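Local atomic coordinates of polyhedrin (Operophtera brumata cypovirus 19, PDB entry 5A99), a protein that forms the crystalline matrix of cypovirus polyhedra, the micrometre-sized occlusion bodies that probably protect embedded virus particles outside the insect host. Residues R25-D30 / F162-A167; D30-A35 / N213-L218; F113-D118 / P154-I159; V189-A192 / G198-N201. All coordinates share one frame; numbering follows the deposited sequence.

Interaction 1 (R25-D30 / F162-A167); sequences RQYSRD and FDREMA
Q26 and M166 meet in a loose van der Waals approach: the amide oxygen OE1 of Q26 lies 4.2 Å from the thioether sulfur SD of M166, with no bond between them, and the two side chains pass each other at a slant. CG of Q26 sits between its backbone N and carbonyl carbon (chi1 63°), and the chain beyond it is extended, which carries the amide across to the strand. No direct hydrogen bond joins the segments. The polar link is a water, which accepts from NE2 of Q26 at 3.2 Å and donates to the backbone O of E165 at 2.7 Å. A looser approach lies beside it: OH of Y27 stands 4.4 Å from NH1 of R164, at the edge of the guanidinium and near its plane. CG of Q26 in turn rests 4.0 Å above one face of the Y27 ring, offset toward the rim. Within 25-30 the backbone bond from N of S28 to O of R25, 2.8 Å, closes a type I turn, and OG of S28 accepts from N of D30 in an ST turn. M166 and A167 both pair with I159, a classic beta bulge; M166, which Q26 approaches, is part of it.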
loop_
_atom_site.group_PDB
_atom_site.type_symbol
_atom_site.label_atom_id
_atom_site.label_comp_id
_atom_site.label_asym_id
_atom_site.label_seq_id
_atom_site.Cartn_x
_atom_site.Cartn_y
_atom_site.Cartn_z
ATOM N N ARG A 25 19.897 11.448 -18.389
ATOM C CA ARG A 25 19.543 10.171 -17.750
ATOM C C ARG A 25 18.043 10.053 -17.533
ATOM O O ARG A 25 17.482 8.965 -17.619
ATOM C CB ARG A 25 20.235 10.001 -16.403
ATOM C CG ARG A 25 19.886 8.701 -15.648
ATOM C CD ARG A 25 21.081 8.208 -14.823
ATOM N NE ARG A 25 22.213 7.823 -15.685
ATOM C CZ ARG A 25 23.378 7.345 -15.254
ATOM N NH1 ARG A 25 23.600 7.166 -13.956
ATOM N NH2 ARG A 25 24.330 7.035 -16.130
ATOM N N GLN A 26 17.411 11.187 -17.248
ATOM C CA GLN A 26 15.975 11.226 -16.969
ATOM C C GLN A 26 15.141 10.606 -18.080
ATOM O O GLN A 26 14.005 10.192 -17.840
ATOM C CB GLN A 26 15.514 12.671 -16.779
ATOM C CG GLN A 26 15.689 13.541 -18.034
ATOM C CD GLN A 26 14.993 14.898 -17.936
ATOM O OE1 GLN A 26 14.458 15.265 -16.892
ATOM N NE2 GLN A 26 15.001 15.643 -19.032
ATOM N N TYR A 27 15.675 10.600 -19.305
ATOM C CA TYR A 27 14.970 10.008 -20.444
ATOM C C TYR A 27 15.051 8.489 -20.446
ATOM O O TYR A 27 14.250 7.828 -21.090
ATOM C CB TYR A 27 15.520 10.529 -21.766
ATOM C CG TYR A 27 15.266 11.996 -22.007
ATOM C CD1 TYR A 27 13.981 12.467 -22.278
ATOM C CD2 TYR A 27 16.308 12.913 -21.972
ATOM C CE1 TYR A 27 13.747 13.822 -22.504
ATOM C CE2 TYR A 27 16.085 14.269 -22.197
ATOM C CZ TYR A 27 14.802 14.717 -22.461
ATOM O OH TYR A 27 14.573 16.056 -22.687
ATOM N N SER A 28 16.026 7.935 -19.743
ATOM C CA SER A 28 16.121 6.483 -19.616
ATOM C C SER A 28 14.993 5.922 -18.768
ATOM O O SER A 28 14.682 6.462 -17.706
ATOM C CB SER A 28 17.449 6.059 -18.997
ATOM O OG SER A 28 17.446 4.655 -18.776
ATOM N N ARG A 29 14.389 4.833 -19.244
ATOM C CA ARG A 29 13.342 4.161 -18.483
ATOM C C ARG A 29 13.902 3.545 -17.206
ATOM O O ARG A 29 13.148 3.098 -16.355
ATOM C CB ARG A 29 12.645 3.090 -19.328
ATOM C CG ARG A 29 11.462 3.627 -20.119
ATOM C CD ARG A 29 11.890 4.353 -21.390
ATOM N NE ARG A 29 10.740 4.542 -22.279
ATOM C CZ ARG A 29 10.429 3.749 -23.299
ATOM N NH1 ARG A 29 11.194 2.717 -23.607
ATOM N NH2 ARG A 29 9.354 4.004 -24.032
ATOM N N ASP A 30 15.225 3.531 -17.075
ATOM C CA ASP A 30 15.868 2.990 -15.883
ATOM C C ASP A 30 16.350 4.086 -14.948
ATOM O O ASP A 30 17.222 3.860 -14.113
ATOM C CB ASP A 30 17.048 2.104 -16.274
ATOM C CG ASP A 30 16.676 1.080 -17.315
ATOM O OD1 ASP A 30 15.612 0.421 -17.168
ATOM O OD2 ASP A 30 17.440 0.957 -18.290
ATOM N N PHE A 162 20.611 23.763 -15.506
ATOM C CA PHE A 162 21.366 24.055 -16.716
ATOM C C PHE A 162 20.400 24.430 -17.839
ATOM O O PHE A 162 20.490 23.912 -18.955
ATOM C CB PHE A 162 22.259 22.872 -17.117
ATOM C CG PHE A 162 23.388 22.613 -16.152
ATOM C CD1 PHE A 162 24.524 23.409 -16.177
ATOM C CD2 PHE A 162 23.309 21.583 -15.224
ATOM C CE1 PHE A 162 25.563 23.189 -15.298
ATOM C CE2 PHE A 162 24.343 21.354 -14.336
ATOM C CZ PHE A 162 25.475 22.154 -14.372
ATOM N N ASP A 163 19.465 25.320 -17.514
ATOM C CA ASP A 163 18.523 25.887 -18.480
ATOM C C ASP A 163 17.443 24.933 -18.986
ATOM O O ASP A 163 16.650 25.316 -19.837
ATOM C CB ASP A 163 19.274 26.463 -19.676
ATOM C CG ASP A 163 20.290 27.500 -19.268
ATOM O OD1 ASP A 163 19.873 28.548 -18.729
ATOM O OD2 ASP A 163 21.500 27.258 -19.473
ATOM N N ARG A 164 17.412 23.708 -18.473
ATOM C CA ARG A 164 16.386 22.738 -18.852
ATOM C C ARG A 164 15.295 22.642 -17.799
ATOM O O ARG A 164 15.573 22.533 -16.608
ATOM C CB ARG A 164 17.014 21.356 -19.051
ATOM C CG ARG A 164 18.043 21.310 -20.169
ATOM C CD ARG A 164 19.143 20.306 -19.839
ATOM N NE ARG A 164 19.876 19.826 -21.017
ATOM C CZ ARG A 164 19.398 18.939 -21.892
ATOM N NH1 ARG A 164 18.171 18.449 -21.743
ATOM N NH2 ARG A 164 20.141 18.544 -22.924
ATOM N N GLU A 165 14.047 22.674 -18.243
ATOM C CA GLU A 165 12.931 22.427 -17.348
ATOM C C GLU A 165 13.023 20.966 -16.930
ATOM O O GLU A 165 12.902 20.069 -17.758
ATOM C CB GLU A 165 11.591 22.729 -18.039
ATOM C CG GLU A 165 11.383 24.219 -18.345
ATOM C CD GLU A 165 10.069 24.511 -19.050
ATOM O OE1 GLU A 165 9.463 23.560 -19.586
ATOM O OE2 GLU A 165 9.651 25.694 -19.070
ATOM N N MET A 166 13.266 20.718 -15.650
ATOM C CA MET A 166 13.392 19.346 -15.189
ATOM C C MET A 166 12.543 19.019 -13.959
ATOM O O MET A 166 12.460 17.857 -13.533
ATOM C CB MET A 166 14.868 19.014 -14.968
ATOM C CG MET A 166 15.704 19.201 -16.245
ATOM S SD MET A 166 17.253 18.280 -16.309
ATOM C CE MET A 166 17.570 18.099 -14.580
ATOM N N ALA A 167 11.885 20.031 -13.407
ATOM C CA ALA A 167 10.937 19.808 -12.326
ATOM C C ALA A 167 9.833 20.853 -12.393
ATOM O O ALA A 167 10.025 21.934 -12.945
ATOM C CB ALA A 167 11.639 19.850 -10.999
HETATM O O HOH W 1 13.665 18.419 -19.720
#

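Interaction 2 (D30-A35 / N213-L218); sequences DSYIYA and NDSPDL
The Y32 ring is met at its edge, in plane, by the carboxylate oxygen OD1 of D214, while OG of S215 approaches the ring obliquely, 3.8 Å from CE2. Ring and carboxylate planes are turned 61° apart, and the two side chains come from opposite directions. OH of Y32 donates to OD1 of D214 over 2.7 Å, reaching it on the syn side and 20° out of the carboxylate plane. OG of S215 donates to the same oxygen over 2.6 Å, on the anti side, so OD1 takes two hydroxyl donors. CG of D214 is anti to its backbone N (chi1 176°), which places OD1 within bonding distance of the Y32 hydroxyl. All three residues are buried, where the loop before strand 218-222 meets the residues leading into strand 33-40. The other carboxylate oxygen, OD2, forms a salt bridge with R211, and OG of S215 is also bonded to Q52. R127 of the second subunit forms a salt bridge with OD1 and a hydrogen bond with OH of Y32, and S135 of that subunit bonds the same hydroxyl. With two hydroxyls and two arginines around it, the buried carboxylate is probably stabilised in its charged form, and the network ties this loop to the subunit interface.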
loop_
_atom_site.group_PDB
_atom_site.type_symbol
_atom_site.label_atom_id
_atom_site.label_comp_id
_atom_site.label_asym_id
_atom_site.label_seq_id
_atom_site.Cartn_x
_atom_site.Cartn_y
_atom_site.Cartn_z
ATOM N N ASP A 30 15.225 3.531 -17.075
ATOM C CA ASP A 30 15.868 2.990 -15.883
ATOM C C ASP A 30 16.350 4.086 -14.948
ATOM O O ASP A 30 17.222 3.860 -14.113
ATOM C CB ASP A 30 17.048 2.104 -16.274
ATOM C CG ASP A 30 16.676 1.080 -17.315
ATOM O OD1 ASP A 30 15.612 0.421 -17.168
ATOM O OD2 ASP A 30 17.440 0.957 -18.290
ATOM N N SER A 31 15.788 5.274 -15.103
ATOM C CA SER A 31 15.994 6.343 -14.139
ATOM C C SER A 31 14.688 6.513 -13.372
ATOM O O SER A 31 13.739 5.763 -13.581
ATOM C CB SER A 31 16.397 7.651 -14.832
ATOM O OG SER A 31 15.321 8.232 -15.538
ATOM N N TYR A 32 14.636 7.507 -12.500
ATOM C CA TYR A 32 13.454 7.713 -11.683
ATOM C C TYR A 32 12.638 8.952 -12.044
ATOM O O TYR A 32 13.157 9.954 -12.547
ATOM C CB TYR A 32 13.855 7.792 -10.213
ATOM C CG TYR A 32 14.028 6.428 -9.601
ATOM C CD1 TYR A 32 15.223 5.745 -9.732
ATOM C CD2 TYR A 32 12.991 5.816 -8.919
ATOM C CE1 TYR A 32 15.391 4.493 -9.188
ATOM C CE2 TYR A 32 13.141 4.569 -8.373
ATOM C CZ TYR A 32 14.351 3.907 -8.514
ATOM O OH TYR A 32 14.540 2.668 -7.972
ATOM N N ILE A 33 11.342 8.868 -11.776
ATOM C CA ILE A 33 10.533 10.067 -11.683
ATOM C C ILE A 33 10.223 10.234 -10.207
ATOM O O ILE A 33 10.148 9.252 -9.446
ATOM C CB ILE A 33 9.244 10.028 -12.544
ATOM C CG1 ILE A 33 8.414 8.791 -12.236
ATOM C CG2 ILE A 33 9.591 10.079 -14.016
ATOM C CD1 ILE A 33 7.087 8.752 -12.988
ATOM N N TYR A 34 10.084 11.490 -9.805
ATOM C CA TYR A 34 9.925 11.831 -8.400
ATOM C C TYR A 34 8.704 12.711 -8.213
ATOM O O TYR A 34 8.389 13.567 -9.049
ATOM C CB TYR A 34 11.176 12.543 -7.856
ATOM C CG TYR A 34 12.422 11.712 -7.936
ATOM C CD1 TYR A 34 12.695 10.743 -6.979
ATOM C CD2 TYR A 34 13.328 11.884 -8.973
ATOM C CE1 TYR A 34 13.827 9.972 -7.057
ATOM C CE2 TYR A 34 14.463 11.120 -9.054
ATOM C CZ TYR A 34 14.715 10.175 -8.088
ATOM O OH TYR A 34 15.850 9.412 -8.172
ATOM N N ALA A 35 8.024 12.470 -7.099
ATOM C CA ALA A 35 6.886 13.261 -6.678
ATOM C C ALA A 35 7.038 13.574 -5.187
ATOM O O ALA A 35 7.046 12.668 -4.350
ATOM C CB ALA A 35 5.594 12.511 -6.947
ATOM N N ASN A 213 5.804 -1.202 -6.607
ATOM C CA ASN A 213 6.230 -0.740 -5.288
ATOM C C ASN A 213 7.754 -0.763 -5.177
ATOM O O ASN A 213 8.317 -1.207 -4.177
ATOM C CB ASN A 213 5.626 -1.627 -4.209
ATOM C CG ASN A 213 4.118 -1.646 -4.259
ATOM O OD1 ASN A 213 3.473 -0.597 -4.358
ATOM N ND2 ASN A 213 3.539 -2.841 -4.195
ATOM N N ASP A 214 8.398 -0.279 -6.230
ATOM C CA ASP A 214 9.851 -0.218 -6.334
ATOM C C ASP A 214 10.524 0.381 -5.095
ATOM O O ASP A 214 11.508 -0.149 -4.593
ATOM C CB ASP A 214 10.209 0.618 -7.568
ATOM C CG ASP A 214 11.688 0.815 -7.719
ATOM O OD1 ASP A 214 12.204 1.764 -7.101
ATOM O OD2 ASP A 214 12.327 0.012 -8.434
ATOM N N SER A 215 9.979 1.482 -4.603
ATOM C CA SER A 215 10.594 2.217 -3.513
ATOM C C SER A 215 9.535 2.609 -2.519
ATOM O O SER A 215 8.427 2.971 -2.913
ATOM C CB SER A 215 11.259 3.493 -4.033
ATOM O OG SER A 215 12.304 3.204 -4.935
ATOM N N PRO A 216 9.861 2.548 -1.218
ATOM C CA PRO A 216 8.833 2.992 -0.277
ATOM C C PRO A 216 8.745 4.508 -0.313
ATOM O O PRO A 216 9.713 5.149 -0.736
ATOM C CB PRO A 216 9.365 2.505 1.072
ATOM C CG PRO A 216 10.839 2.560 0.919
ATOM C CD PRO A 216 11.123 2.217 -0.538
ATOM N N ASP A 217 7.612 5.076 0.091
ATOM C CA ASP A 217 7.535 6.520 0.232
ATOM C C ASP A 217 8.469 6.911 1.366
ATOM O O ASP A 217 8.518 6.245 2.402
ATOM C CB ASP A 217 6.114 6.994 0.538
ATOM C CG ASP A 217 5.175 6.861 -0.654
ATOM O OD1 ASP A 217 5.654 6.678 -1.795
ATOM O OD2 ASP A 217 3.948 6.967 -0.448
ATOM N N LEU A 218 9.218 7.987 1.165
ATOM C CA LEU A 218 10.086 8.491 2.214
ATOM C C LEU A 218 9.383 9.609 2.965
ATOM O O LEU A 218 8.839 10.519 2.350
ATOM C CB LEU A 218 11.396 9.009 1.628
ATOM C CG LEU A 218 12.408 9.576 2.634
ATOM C CD1 LEU A 218 13.844 9.306 2.190
ATOM C CD2 LEU A 218 12.187 11.050 2.813
#

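Interaction 3 (F113-D118 / P154-I159)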
loop_
_atom_site.group_PDB
_atom_site.type_symbol
_atom_site.label_atom_id
_atom_site.label_comp_id
_atom_site.label_asym_id
_atom_site.label_seq_id
_atom_site.Cartn_x
_atom_site.Cartn_y
_atom_site.Cartn_z
ATOM N N PHE A 113 3.735 20.804 -4.123
ATOM C CA PHE A 113 3.808 19.524 -4.820
ATOM C C PHE A 113 4.780 19.680 -5.981
ATOM O O PHE A 113 4.637 20.595 -6.794
ATOM C CB PHE A 113 2.409 19.119 -5.295
ATOM C CG PHE A 113 2.366 17.825 -6.057
ATOM C CD1 PHE A 113 2.701 16.626 -5.440
ATOM C CD2 PHE A 113 1.973 17.799 -7.386
ATOM C CE1 PHE A 113 2.640 15.424 -6.138
ATOM C CE2 PHE A 113 1.912 16.599 -8.087
ATOM C CZ PHE A 113 2.254 15.414 -7.456
ATOM N N ILE A 114 5.789 18.810 -6.024
ATOM C CA ILE A 114 6.832 18.871 -7.041
ATOM C C ILE A 114 7.038 17.528 -7.716
ATOM O O ILE A 114 7.252 16.505 -7.058
ATOM C CB ILE A 114 8.195 19.331 -6.457
ATOM C CG1 ILE A 114 8.031 20.633 -5.672
ATOM C CG2 ILE A 114 9.224 19.527 -7.575
ATOM C CD1 ILE A 114 9.117 20.861 -4.668
ATOM N N VAL A 115 6.966 17.547 -9.043
ATOM C CA VAL A 115 7.277 16.385 -9.855
ATOM C C VAL A 115 8.562 16.692 -10.614
ATOM O O VAL A 115 8.773 17.807 -11.074
ATOM C CB VAL A 115 6.139 16.040 -10.834
ATOM C CG1 VAL A 115 4.891 15.631 -10.056
ATOM C CG2 VAL A 115 5.846 17.211 -11.762
ATOM N N GLN A 116 9.437 15.702 -10.682
ATOM C CA GLN A 116 10.746 15.863 -11.297
ATOM C C GLN A 116 11.131 14.615 -12.070
ATOM O O GLN A 116 10.822 13.500 -11.658
ATOM C CB GLN A 116 11.803 16.144 -10.228
ATOM C CG GLN A 116 13.211 16.285 -10.787
ATOM C CD GLN A 116 14.260 16.562 -9.698
ATOM O OE1 GLN A 116 14.029 17.349 -8.783
ATOM N NE2 GLN A 116 15.418 15.924 -9.812
ATOM N N GLY A 117 11.826 14.821 -13.181
ATOM C CA GLY A 117 12.194 13.754 -14.085
ATOM C C GLY A 117 11.578 14.015 -15.441
ATOM O O GLY A 117 11.032 15.100 -15.673
ATOM N N ASP A 118 11.683 13.038 -16.342
ATOM C CA ASP A 118 11.063 13.153 -17.652
ATOM C C ASP A 118 9.604 12.782 -17.480
ATOM O O ASP A 118 9.172 11.685 -17.849
ATOM C CB ASP A 118 11.735 12.227 -18.673
ATOM C CG ASP A 118 11.184 12.410 -20.069
ATOM O OD1 ASP A 118 10.768 13.542 -20.388
ATOM O OD2 ASP A 118 11.162 11.427 -20.842
ATOM N N PRO A 154 -0.373 22.654 -16.336
ATOM C CA PRO A 154 -0.116 24.015 -16.832
ATOM C C PRO A 154 -0.101 25.061 -15.716
ATOM O O PRO A 154 0.494 26.123 -15.877
ATOM C CB PRO A 154 -1.273 24.253 -17.807
ATOM C CG PRO A 154 -2.391 23.425 -17.275
ATOM C CD PRO A 154 -1.727 22.188 -16.676
ATOM N N LEU A 155 -0.725 24.745 -14.589
ATOM C CA LEU A 155 -0.741 25.652 -13.450
ATOM C C LEU A 155 0.581 25.622 -12.701
ATOM O O LEU A 155 0.817 26.432 -11.801
ATOM C CB LEU A 155 -1.841 25.268 -12.475
ATOM C CG LEU A 155 -3.258 25.161 -13.023
ATOM C CD1 LEU A 155 -4.205 24.977 -11.845
ATOM C CD2 LEU A 155 -3.637 26.392 -13.884
ATOM N N MET A 156 1.427 24.661 -13.041
ATOM C CA MET A 156 2.679 24.501 -12.319
ATOM C C MET A 156 3.729 25.454 -12.866
ATOM O O MET A 156 3.612 25.969 -13.985
ATOM C CB MET A 156 3.183 23.058 -12.395
ATOM C CG MET A 156 2.144 22.027 -11.996
ATOM S SD MET A 156 2.739 20.342 -12.092
ATOM C CE MET A 156 3.388 20.147 -10.442
ATOM N N ARG A 157 4.744 25.697 -12.046
ATOM C CA ARG A 157 5.855 26.550 -12.419
ATOM C C ARG A 157 7.109 25.704 -12.448
ATOM O O ARG A 157 7.515 25.127 -11.433
ATOM C CB ARG A 157 6.018 27.722 -11.452
ATOM C CG ARG A 157 4.938 28.787 -11.600
ATOM C CD ARG A 157 5.155 29.939 -10.630
ATOM N NE ARG A 157 6.424 30.635 -10.859
ATOM C CZ ARG A 157 7.293 30.951 -9.898
ATOM N NH1 ARG A 157 7.048 30.619 -8.641
ATOM N NH2 ARG A 157 8.412 31.604 -10.189
ATOM N N PRO A 158 7.721 25.615 -13.625
ATOM C CA PRO A 158 8.897 24.778 -13.832
ATOM C C PRO A 158 10.099 25.294 -13.065
ATOM O O PRO A 158 10.178 26.481 -12.740
ATOM C CB PRO A 158 9.153 24.895 -15.336
ATOM C CG PRO A 158 7.912 25.444 -15.913
ATOM C CD PRO A 158 7.321 26.307 -14.856
ATOM N N ILE A 159 11.021 24.387 -12.782
ATOM C CA ILE A 159 12.303 24.735 -12.185
ATOM C C ILE A 159 13.394 24.232 -13.125
ATOM O O ILE A 159 13.340 23.092 -13.602
ATOM C CB ILE A 159 12.492 24.096 -10.801
ATOM C CG1 ILE A 159 11.360 24.501 -9.855
ATOM C CG2 ILE A 159 13.854 24.487 -10.211
ATOM C CD1 ILE A 159 11.365 23.731 -8.541
#
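Apolar packing accounts for the contact between F113, V115 and M156, all three buried, and the methyl carbon CE of M156 does the touching. It lies 4.1 Å from CD2 of F113 and also 4.1 Å from CG2 of V115, so one methyl group bridges two residues that stand two apart on the same strand. The M156 side chain crosses that of F113 at a slant and that of V115 at about a right angle. Its approach to the F113 ring is oblique, which distinguishes it from a methyl placed squarely over the face.

The torsions show how the methyl gets there. CG of M156 is anti to its own carbonyl carbon (chi1 -52°), the next bond is extended, and chi3 of 90° bends the end of the chain.

CE of M156 also lies 3.9 Å from the carbonyl O of F113, a van der Waals contact with the backbone and not part of the apolar packing. No hydrogen bond links 113-118 with 154-159, and the two segments together bury 156 Å².

The absence of direct pairing follows from the sheet order, since strand 164-173 lies between strands 110-116 and 157-161. F113 and V115 hydrogen-bond through their backbones to Y170 and W168 of that middle strand. M156, just ahead of strand 157-161, thus reaches past it. Beyond the contact, the F113 ring stacks on F126 and meets F187 at about 45°, which places this packing between the six-stranded sheet and strands 125-129 and 184-190 of the three-stranded one.

Interaction 4 (V189-A192 / G198-N201); sequences VQRA and GLYN
A side-chain hydrogen bond and a small apolar contact join Q190 and R191 to Y200 and L199, linking strand 184-190 of the three-stranded antiparallel sheet, and the residues after it, to a type I turn ahead of helix 205-210. The turn runs from G198 to N201 and is closed by the backbone bond from N of N201 to O of G198, 3.0 Å. The segments are near in sequence, with five residues between them, yet their nearest CA atoms, of R191 and L199, are 9.6 Å apart. Side chains therefore bridge the gap.

In the apolar part, CD1 of L199 touches CD of R191 at 4.1 Å, the two side chains crossing at a slant. This is the aliphatic portion of the arginine: its polar end turns to other partners, NE to the backbone O of P54, NH1 to that of Q26 and NH2 to OG of S31.

The polar part rests on Q190. Its CG lies between the backbone N and the carbonyl carbon (chi1 66°), and the extended chain beyond brings the amide to the Y200 hydroxyl. NE2 of the same amide bonds D120, which fixes which way round the group sits and presents OE1 to the tyrosine. Y206 of the third subunit packs on Q190, and I205 of that subunit on Y200, so the bond lies beside a subunit interface. OH of Y200 donates to OE1 of Q190 over 2.6 Å, in the carbonyl plane, with a C=O...donor angle of 146° and the amide and ring planes 31° apart.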
loop_
_atom_site.group_PDB
_atom_site.type_symbol
_atom_site.label_atom_id
_atom_site.label_comp_id
_atom_site.label_asym_id
_atom_site.label_seq_id
_atom_site.Cartn_x
_atom_site.Cartn_y
_atom_site.Cartn_z
ATOM N N VAL A 189 1.427 10.506 -11.428
ATOM C CA VAL A 189 2.238 10.971 -12.527
ATOM C C VAL A 189 3.004 9.778 -13.097
ATOM O O VAL A 189 3.441 8.908 -12.347
ATOM C CB VAL A 189 3.206 12.090 -12.081
ATOM C CG1 VAL A 189 4.041 11.661 -10.890
ATOM C CG2 VAL A 189 4.093 12.519 -13.237
ATOM N N GLN A 190 3.149 9.741 -14.422
ATOM C CA GLN A 190 3.938 8.705 -15.081
ATOM C C GLN A 190 5.059 9.369 -15.865
ATOM O O GLN A 190 5.008 10.582 -16.145
ATOM C CB GLN A 190 3.061 7.861 -16.028
ATOM C CG GLN A 190 2.520 8.630 -17.207
ATOM C CD GLN A 190 1.826 7.751 -18.246
ATOM O OE1 GLN A 190 1.699 6.532 -18.083
ATOM N NE2 GLN A 190 1.381 8.378 -19.335
ATOM N N ARG A 191 6.067 8.584 -16.236
ATOM C CA ARG A 191 7.139 9.117 -17.064
ATOM C C ARG A 191 6.598 9.304 -18.468
ATOM O O ARG A 191 5.696 8.574 -18.893
ATOM C CB ARG A 191 8.383 8.212 -17.085
ATOM C CG ARG A 191 8.382 7.097 -18.125
ATOM C CD ARG A 191 9.789 6.480 -18.333
ATOM N NE ARG A 191 10.585 6.421 -17.105
ATOM C CZ ARG A 191 11.624 7.212 -16.847
ATOM N NH1 ARG A 191 12.024 8.117 -17.732
ATOM N NH2 ARG A 191 12.270 7.102 -15.709
ATOM N N ALA A 192 7.158 10.277 -19.176
ATOM C CA ALA A 192 6.777 10.561 -20.551
ATOM C C ALA A 192 7.093 9.386 -21.470
ATOM O O ALA A 192 8.173 8.810 -21.415
ATOM C CB ALA A 192 7.506 11.808 -21.043
ATOM N N GLY A 198 3.789 1.232 -25.578
ATOM C CA GLY A 198 3.480 1.604 -24.214
ATOM C C GLY A 198 4.134 0.711 -23.174
ATOM O O GLY A 198 4.288 -0.501 -23.377
ATOM N N LEU A 199 4.495 1.319 -22.047
ATOM C CA LEU A 199 5.151 0.614 -20.948
ATOM C C LEU A 199 4.169 -0.241 -20.170
ATOM O O LEU A 199 4.555 -0.957 -19.251
ATOM C CB LEU A 199 5.853 1.598 -20.013
ATOM C CG LEU A 199 6.970 2.387 -20.702
ATOM C CD1 LEU A 199 7.816 3.128 -19.686
ATOM C CD2 LEU A 199 7.865 1.487 -21.572
ATOM N N TYR A 200 2.900 -0.177 -20.551
ATOM C CA TYR A 200 1.891 -1.084 -20.000
ATOM C C TYR A 200 1.358 -2.017 -21.076
ATOM O O TYR A 200 0.312 -2.653 -20.890
ATOM C CB TYR A 200 0.734 -0.289 -19.390
ATOM C CG TYR A 200 1.206 0.971 -18.722
ATOM C CD1 TYR A 200 2.311 0.947 -17.879
ATOM C CD2 TYR A 200 0.576 2.184 -18.953
ATOM C CE1 TYR A 200 2.773 2.094 -17.272
ATOM C CE2 TYR A 200 1.033 3.343 -18.348
ATOM C CZ TYR A 200 2.141 3.284 -17.508
ATOM O OH TYR A 200 2.626 4.412 -16.891
ATOM N N ASN A 201 2.071 -2.123 -22.198
ATOM C CA ASN A 201 1.648 -3.041 -23.254
ATOM C C ASN A 201 2.011 -4.483 -22.908
ATOM O O ASN A 201 2.571 -4.760 -21.848
ATOM C CB ASN A 201 2.226 -2.651 -24.627
ATOM C CG ASN A 201 3.703 -3.012 -24.789
ATOM O OD1 ASN A 201 4.326 -3.637 -23.917
ATOM N ND2 ASN A 201 4.262 -2.637 -25.934
#

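Interactions 1, 2 and 3 all reach the six-stranded antiparallel sheet, with centres 12 to 16 Å apart; interaction 4 sits on the three-stranded sheet, 14 to 18 Å from the others. Along the chain interactions 1 and 2 share D30 and their segments alternate. Interaction 3 is nested inside the loops closed by both, and interaction 4 inside that of interaction 2. Strands 33-40 and 110-116 are neighbours, joined where N of Y34 meets O of Q116. R191 of interaction 4 reaches the loop before strand 33-40, bonding Q26 of interaction 1 and S31 of interaction 2. Interactions 1 and 2 also touch the second subunit, so this region links the fold to the trimeric assembly.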